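Local coordinates for Lmo0181 protein (Listeria monocytogenes serovar 1/2a, PDB 5F7V) that binds the cyclic glucan cycloalternan as an extracellular lipoprotein, probably delivering it to an ABC transporter for uptake, at residues Ile15-Ser21 and Pro69-Asn75; Gly86-Leu91 and Gly286-Asp290. All coordinates share one frame; numbering follows the deposited sequence.

Contact 1 (Ile15-Ser21 and Pro69-Asn75); sequences ITYYQFS and PDAFELN. With GLC (alpha-D-glucopyranose), chain B; GLC (alpha-D-glucopyranose), chain C.
A chi1 of -154° swings CG of E73 opposite its own N, and the extended chain carries the carboxylate along the neighbouring strand to the loop formed by F20 and S21, where S21 turns OG back between its own N and carbonyl carbon (chi1 71°). The two strands, 15-19 and 71-75, run parallel in a lobe of the extracellular solute-binding-protein fold (PBP clan); their axes come within 4.6 Å at 15°. Strand 13-19 lies between 43-49 and 71-75, all parallel, and the chain reaches 71-75 from 43-49 through helix 52-64. Parallel register is documented by three backbone bonds: A71 N to T16 O, Y18 N to A71 O and E73 N to Y18 O.

Beyond the last of these the carboxylate takes over from the backbone. E73 OE1 accepts from F20 N at 2.8 Å, nearly along the C-O axis, and from S21 N at 2.9 Å on its syn side, while S21 OG donates to the syn lone pair of E73 OE2 at 2.6 Å. Three bonds thus fix the carboxylate's rotation. OE1 also lies 3.3 Å above the F20 ring plane, over its centre. E125 OE1 lies close to E73 OE2, a proximity that might favour a proton on one of the two, although three donors already serve E73.

At the opposite end D70 and T16 exchange bonds: T16 N reaches the anti lone pair of D70 OD2 at 3.0 Å, and D70 N gives to T16 OG1. S291 holds the other carboxylate oxygen, OD1. Beside this end, on the face of Y18 and F72, Y18 CB rests on P69 CG at 3.5 Å.

The loop and strand ends meet the bound glycan. F20 O accepts from O6 of the chain B glucose, and N75, whose OD1 is bonded to T78, gives ND2 to O4 of the chain C glucose at 2.9 Å.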
loop_
_atom_site.group_PDB
_atom_site.type_symbol
_atom_site.label_atom_id
_atom_site.label_comp_id
_atom_site.label_asym_id
_atom_site.label_seq_id
_atom_site.Cartn_x
_atom_site.Cartn_y
_atom_site.Cartn_z
ATOM N N ILE A 15 -15.092 22.886 2.328
ATOM C CA ILE A 15 -13.735 22.484 1.981
ATOM C C ILE A 15 -13.780 21.418 0.896
ATOM O O ILE A 15 -14.747 20.668 0.758
ATOM C CB ILE A 15 -12.916 21.962 3.194
ATOM C CG1 ILE A 15 -13.512 20.663 3.771
ATOM C CG2 ILE A 15 -12.744 23.071 4.225
ATOM C CD1 ILE A 15 -12.635 19.971 4.804
ATOM N N THR A 16 -12.706 21.324 0.134
ATOM C CA THR A 16 -12.486 20.216 -0.791
ATOM C C THR A 16 -11.531 19.197 -0.193
ATOM O O THR A 16 -10.546 19.580 0.435
ATOM C CB THR A 16 -11.950 20.738 -2.130
ATOM O OG1 THR A 16 -10.790 21.549 -1.893
ATOM C CG2 THR A 16 -12.993 21.614 -2.813
ATOM N N TYR A 17 -11.823 17.927 -0.423
ATOM C CA TYR A 17 -10.989 16.783 -0.008
ATOM C C TYR A 17 -10.771 15.912 -1.217
ATOM O O TYR A 17 -11.739 15.471 -1.809
ATOM C CB TYR A 17 -11.649 16.004 1.141
ATOM C CG TYR A 17 -10.890 14.734 1.521
ATOM C CD1 TYR A 17 -9.522 14.781 1.781
ATOM C CD2 TYR A 17 -11.546 13.508 1.603
ATOM C CE1 TYR A 17 -8.825 13.648 2.121
ATOM C CE2 TYR A 17 -10.856 12.374 1.976
ATOM C CZ TYR A 17 -9.506 12.451 2.209
ATOM O OH TYR A 17 -8.759 11.321 2.519
ATOM N N TYR A 18 -9.511 15.744 -1.603
ATOM C CA TYR A 18 -9.103 14.953 -2.774
ATOM C C TYR A 18 -8.532 13.662 -2.222
ATOM O O TYR A 18 -7.731 13.701 -1.273
ATOM C CB TYR A 18 -8.079 15.782 -3.507
ATOM C CG TYR A 18 -7.785 15.646 -4.961
ATOM C CD1 TYR A 18 -8.429 16.389 -5.940
ATOM C CD2 TYR A 18 -6.745 14.816 -5.356
ATOM C CE1 TYR A 18 -8.086 16.270 -7.273
ATOM C CE2 TYR A 18 -6.381 14.659 -6.675
ATOM C CZ TYR A 18 -7.048 15.392 -7.643
ATOM O OH TYR A 18 -6.588 15.154 -8.927
ATOM N N GLN A 19 -8.968 12.512 -2.729
ATOM C CA GLN A 19 -8.487 11.227 -2.172
ATOM C C GLN A 19 -8.530 10.095 -3.189
ATOM O O GLN A 19 -9.133 10.226 -4.254
ATOM C CB GLN A 19 -9.291 10.891 -0.913
ATOM C CG GLN A 19 -10.734 10.456 -1.176
ATOM C CD GLN A 19 -10.854 8.950 -1.350
ATOM O OE1 GLN A 19 -10.386 8.182 -0.511
ATOM N NE2 GLN A 19 -11.517 8.538 -2.419
ATOM N N PHE A 20 -7.887 8.998 -2.823
ATOM C CA PHE A 20 -7.817 7.781 -3.617
ATOM C C PHE A 20 -8.212 6.513 -2.909
ATOM O O PHE A 20 -8.605 5.586 -3.579
ATOM C CB PHE A 20 -6.409 7.550 -4.206
ATOM C CG PHE A 20 -5.353 7.393 -3.150
ATOM C CD1 PHE A 20 -5.101 6.158 -2.546
ATOM C CD2 PHE A 20 -4.649 8.491 -2.724
ATOM C CE1 PHE A 20 -4.172 6.088 -1.510
ATOM C CE2 PHE A 20 -3.706 8.411 -1.737
ATOM C CZ PHE A 20 -3.466 7.205 -1.110
ATOM N N SER A 21 -8.086 6.425 -1.581
ATOM C CA SER A 21 -8.122 5.087 -0.989
ATOM C C SER A 21 -9.508 4.483 -0.800
ATOM O O SER A 21 -9.606 3.276 -0.682
ATOM C CB SER A 21 -7.354 5.081 0.333
ATOM O OG SER A 21 -8.017 5.779 1.375
ATOM N N PRO A 69 -6.582 21.320 -3.578
ATOM C CA PRO A 69 -7.639 20.962 -2.638
ATOM C C PRO A 69 -7.274 21.446 -1.234
ATOM O O PRO A 69 -6.110 21.511 -0.893
ATOM C CB PRO A 69 -7.645 19.427 -2.680
ATOM C CG PRO A 69 -6.816 19.019 -3.858
ATOM C CD PRO A 69 -5.856 20.145 -4.092
ATOM N N ASP A 70 -8.256 21.790 -0.411
ATOM C CA ASP A 70 -7.935 22.201 0.944
ATOM C C ASP A 70 -7.297 21.086 1.745
ATOM O O ASP A 70 -6.382 21.351 2.512
ATOM C CB ASP A 70 -9.173 22.684 1.673
ATOM C CG ASP A 70 -9.828 23.860 1.010
ATOM O OD1 ASP A 70 -9.185 24.928 0.927
ATOM O OD2 ASP A 70 -10.969 23.694 0.555
ATOM N N ALA A 71 -7.795 19.870 1.567
ATOM C CA ALA A 71 -7.264 18.709 2.249
ATOM C C ALA A 71 -7.044 17.651 1.175
ATOM O O ALA A 71 -7.842 17.547 0.247
ATOM C CB ALA A 71 -8.231 18.223 3.300
ATOM N N PHE A 72 -5.999 16.837 1.302
ATOM C CA PHE A 72 -5.783 15.782 0.329
ATOM C C PHE A 72 -5.009 14.634 0.927
ATOM O O PHE A 72 -4.187 14.806 1.816
ATOM C CB PHE A 72 -5.106 16.312 -0.948
ATOM C CG PHE A 72 -3.881 17.142 -0.743
ATOM C CD1 PHE A 72 -2.638 16.581 -0.666
ATOM C CD2 PHE A 72 -3.991 18.528 -0.631
ATOM C CE1 PHE A 72 -1.511 17.375 -0.507
ATOM C CE2 PHE A 72 -2.855 19.323 -0.477
ATOM C CZ PHE A 72 -1.604 18.733 -0.435
ATOM N N GLU A 73 -5.301 13.469 0.384
ATOM C CA GLU A 73 -4.699 12.218 0.825
ATOM C C GLU A 73 -3.303 12.059 0.242
ATOM O O GLU A 73 -3.042 12.394 -0.912
ATOM C CB GLU A 73 -5.577 11.061 0.391
ATOM C CG GLU A 73 -5.421 9.853 1.264
ATOM C CD GLU A 73 -6.394 8.762 0.945
ATOM O OE1 GLU A 73 -6.838 8.654 -0.219
ATOM O OE2 GLU A 73 -6.706 7.959 1.858
ATOM N N LEU A 74 -2.411 11.502 1.051
ATOM C CA LEU A 74 -1.037 11.131 0.624
ATOM C C LEU A 74 -0.747 9.790 1.207
ATOM O O LEU A 74 -1.250 9.435 2.239
ATOM C CB LEU A 74 0.030 12.100 1.115
ATOM C CG LEU A 74 -0.088 13.496 0.510
ATOM C CD1 LEU A 74 0.869 14.432 1.236
ATOM C CD2 LEU A 74 0.151 13.536 -0.968
ATOM N N ASN A 75 0.053 9.030 0.469
ATOM C CA ASN A 75 0.596 7.777 0.982
ATOM C C ASN A 75 1.979 8.009 1.579
ATOM O O ASN A 75 2.620 9.039 1.390
ATOM C CB ASN A 75 0.523 6.653 -0.074
ATOM C CG ASN A 75 1.349 6.907 -1.300
ATOM O OD1 ASN A 75 1.954 7.936 -1.443
ATOM N ND2 ASN A 75 1.312 5.954 -2.191
HETATM C C1 GLC B . -4.697 0.451 -5.080
HETATM C C2 GLC B . -3.670 0.955 -4.084
HETATM C C3 GLC B . -4.261 1.130 -2.695
HETATM C C4 GLC B . -5.459 2.051 -2.799
HETATM C C5 GLC B . -6.473 1.402 -3.750
HETATM C C6 GLC B . -7.759 2.210 -3.875
HETATM O O2 GLC B . -2.575 0.040 -4.052
HETATM O O3 GLC B . -3.334 1.818 -1.859
HETATM O O4 GLC B . -6.014 2.321 -1.508
HETATM O O5 GLC B . -5.858 1.269 -5.033
HETATM O O6 GLC B . -7.455 3.401 -4.598
HETATM C C1 GLC C . -2.680 1.040 -0.877
HETATM C C2 GLC C . -2.459 1.881 0.360
HETATM C C3 GLC C . -1.421 2.954 0.086
HETATM C C4 GLC C . -0.158 2.340 -0.508
HETATM C C5 GLC C . -0.501 1.539 -1.757
HETATM C C6 GLC C . 0.697 0.795 -2.333
HETATM O O2 GLC C . -3.710 2.458 0.751
HETATM O O3 GLC C . -1.104 3.572 1.330
HETATM O O4 GLC C . 0.698 3.413 -0.911
HETATM O O5 GLC C . -1.465 0.522 -1.406
HETATM O O6 GLC C . 0.134 -0.037 -3.373
#

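Contact 2 (Gly86-Leu91 and Gly286-Asp290); sequences GVLADL and GVSKD
V87 O is gripped by two donors: K289 N at 3.0 Å and a water that bonds to it at 2.8 Å. The K289 N-H points almost straight at the oxygen (173°) yet stands 49° out of the carbonyl plane, so the bond does not follow a lone pair. The receiving loop starts with a Schellman motif: G86, at positive phi, ends helix 76-85, and the chain then runs beside the C-terminal part of strand 278-287 before L91 takes the N-cap position of helix 92-97. A single backbone bridge, L88 with S288, joins the two segments in this binding-protein lobe.

The second direct backbone bond is the shorter one. A89 N meets V287 O at 2.8 Å, nearly along the carbonyl axis, and L88 CA adds a CA-H...O contact to the same oxygen. A second water bridges A89 O and V287 N, accepting from the latter. The water on V87 O also bonds to S288 OG, which in turn accepts from D290 N at 3.1 Å; the hydroxyl therefore links the loop to the ST turn at S288-D290.

Apolar groups close the inner side. L91 CD2 crosses to V287 CG2 at 4.0 Å, where A297 of helix 294-306 also touches V287, and A89 CB approaches V287 CB. L88 turns the other way, onto F72, L74 and the F79 and Y82 side chains of helix 76-85.

At the solvent side K289 extends its chain with CG anti to the backbone N (chi1 -175°), running past the end of helix 76-85. The lysine also touches a crystal neighbour, which makes the placement of its end less certain; NZ makes only a weak bond to G86 O, at 3.5 Å.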
loop_
_atom_site.group_PDB
_atom_site.type_symbol
_atom_site.label_atom_id
_atom_site.label_comp_id
_atom_site.label_asym_id
_atom_site.label_seq_id
_atom_site.Cartn_x
_atom_site.Cartn_y
_atom_site.Cartn_z
ATOM N N GLY A 86 7.153 21.910 -0.164
ATOM C CA GLY A 86 6.564 23.000 0.603
ATOM C C GLY A 86 5.084 23.250 0.381
ATOM O O GLY A 86 4.588 24.332 0.713
ATOM N N VAL A 87 4.341 22.269 -0.130
ATOM C CA VAL A 87 2.929 22.500 -0.441
ATOM C C VAL A 87 1.982 22.115 0.704
ATOM O O VAL A 87 0.754 22.274 0.596
ATOM C CB VAL A 87 2.507 21.764 -1.730
ATOM C CG1 VAL A 87 3.270 22.302 -2.938
ATOM C CG2 VAL A 87 2.605 20.244 -1.592
ATOM N N LEU A 88 2.542 21.615 1.810
ATOM C CA LEU A 88 1.739 21.185 2.961
ATOM C C LEU A 88 1.860 22.189 4.103
ATOM O O LEU A 88 2.969 22.652 4.424
ATOM C CB LEU A 88 2.199 19.813 3.459
ATOM C CG LEU A 88 2.218 18.663 2.450
ATOM C CD1 LEU A 88 2.846 17.396 3.032
ATOM C CD2 LEU A 88 0.824 18.479 1.912
ATOM N N ALA A 89 0.730 22.446 4.762
ATOM C CA ALA A 89 0.750 23.270 5.958
ATOM C C ALA A 89 1.390 22.503 7.127
ATOM O O ALA A 89 1.069 21.354 7.388
ATOM C CB ALA A 89 -0.653 23.702 6.344
ATOM N N ASP A 90 2.275 23.171 7.860
ATOM C CA ASP A 90 2.771 22.647 9.131
ATOM C C ASP A 90 1.595 22.550 10.098
ATOM O O ASP A 90 0.898 23.537 10.330
ATOM C CB ASP A 90 3.822 23.654 9.635
ATOM C CG ASP A 90 4.407 23.313 10.975
ATOM O OD1 ASP A 90 4.124 22.253 11.557
ATOM O OD2 ASP A 90 5.218 24.168 11.427
ATOM N N LEU A 91 1.358 21.370 10.643
ATOM C CA LEU A 91 0.203 21.182 11.517
ATOM C C LEU A 91 0.535 21.318 12.994
ATOM O O LEU A 91 -0.347 21.086 13.816
ATOM C CB LEU A 91 -0.402 19.813 11.223
ATOM C CG LEU A 91 -0.960 19.605 9.809
ATOM C CD1 LEU A 91 -1.656 18.256 9.705
ATOM C CD2 LEU A 91 -1.858 20.708 9.282
ATOM N N GLY A 286 -3.191 15.683 4.371
ATOM C CA GLY A 286 -2.481 16.942 4.419
ATOM C C GLY A 286 -3.402 18.113 4.157
ATOM O O GLY A 286 -4.464 17.943 3.586
ATOM N N VAL A 287 -2.989 19.282 4.602
ATOM C CA VAL A 287 -3.742 20.527 4.400
ATOM C C VAL A 287 -2.901 21.397 3.479
ATOM O O VAL A 287 -1.689 21.549 3.676
ATOM C CB VAL A 287 -4.009 21.233 5.735
ATOM C CG1 VAL A 287 -4.714 22.568 5.541
ATOM C CG2 VAL A 287 -4.844 20.322 6.612
ATOM N N SER A 288 -3.505 21.934 2.424
ATOM C CA SER A 288 -2.755 22.805 1.524
ATOM C C SER A 288 -2.195 24.030 2.244
ATOM O O SER A 288 -2.890 24.735 2.963
ATOM C CB SER A 288 -3.635 23.283 0.370
ATOM O OG SER A 288 -2.969 24.282 -0.370
ATOM N N LYS A 289 -0.918 24.274 2.007
ATOM C CA LYS A 289 -0.270 25.470 2.518
ATOM C C LYS A 289 -0.968 26.747 2.122
ATOM O O LYS A 289 -0.879 27.707 2.858
ATOM C CB LYS A 289 1.175 25.541 2.020
ATOM C CG LYS A 289 1.959 26.699 2.610
ATOM C CD LYS A 289 3.423 26.329 2.582
ATOM C CE LYS A 289 4.307 27.109 3.529
ATOM N NZ LYS A 289 5.627 26.444 3.295
ATOM N N ASP A 290 -1.641 26.751 0.974
ATOM C CA ASP A 290 -2.258 27.974 0.477
ATOM C C ASP A 290 -3.754 28.073 0.738
ATOM O O ASP A 290 -4.383 29.049 0.317
ATOM C CB ASP A 290 -1.926 28.105 -1.018
ATOM C CG ASP A 290 -0.473 28.441 -1.271
ATOM O OD1 ASP A 290 0.219 29.086 -0.429
ATOM O OD2 ASP A 290 -0.009 28.092 -2.380
HETATM O O HOH W 1 -0.884 23.124 -1.550
HETATM O O HOH W 2 -0.544 19.518 6.097
#

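Strand 71-75 ties the two contacts together: it pairs in parallel with 13-19 in contact 1 and antiparallel with strand 278-287, whose C-terminal part enters contact 2. Two probable backbone bonds make this connection, F72 O to G286 N and D70 O to S288 N, each 2.9 Å, and L88 CD2 packs on F72 CZ. Contact 1 is buried and runs out into the glycan pocket, so a carboxylate and a side-chain amide dominate its far end. Contact 2, with its centre about 12 Å away, is mostly buried but exposes K289; backbone atoms and two waters supply most of its polar bonding, and it touches no sugar.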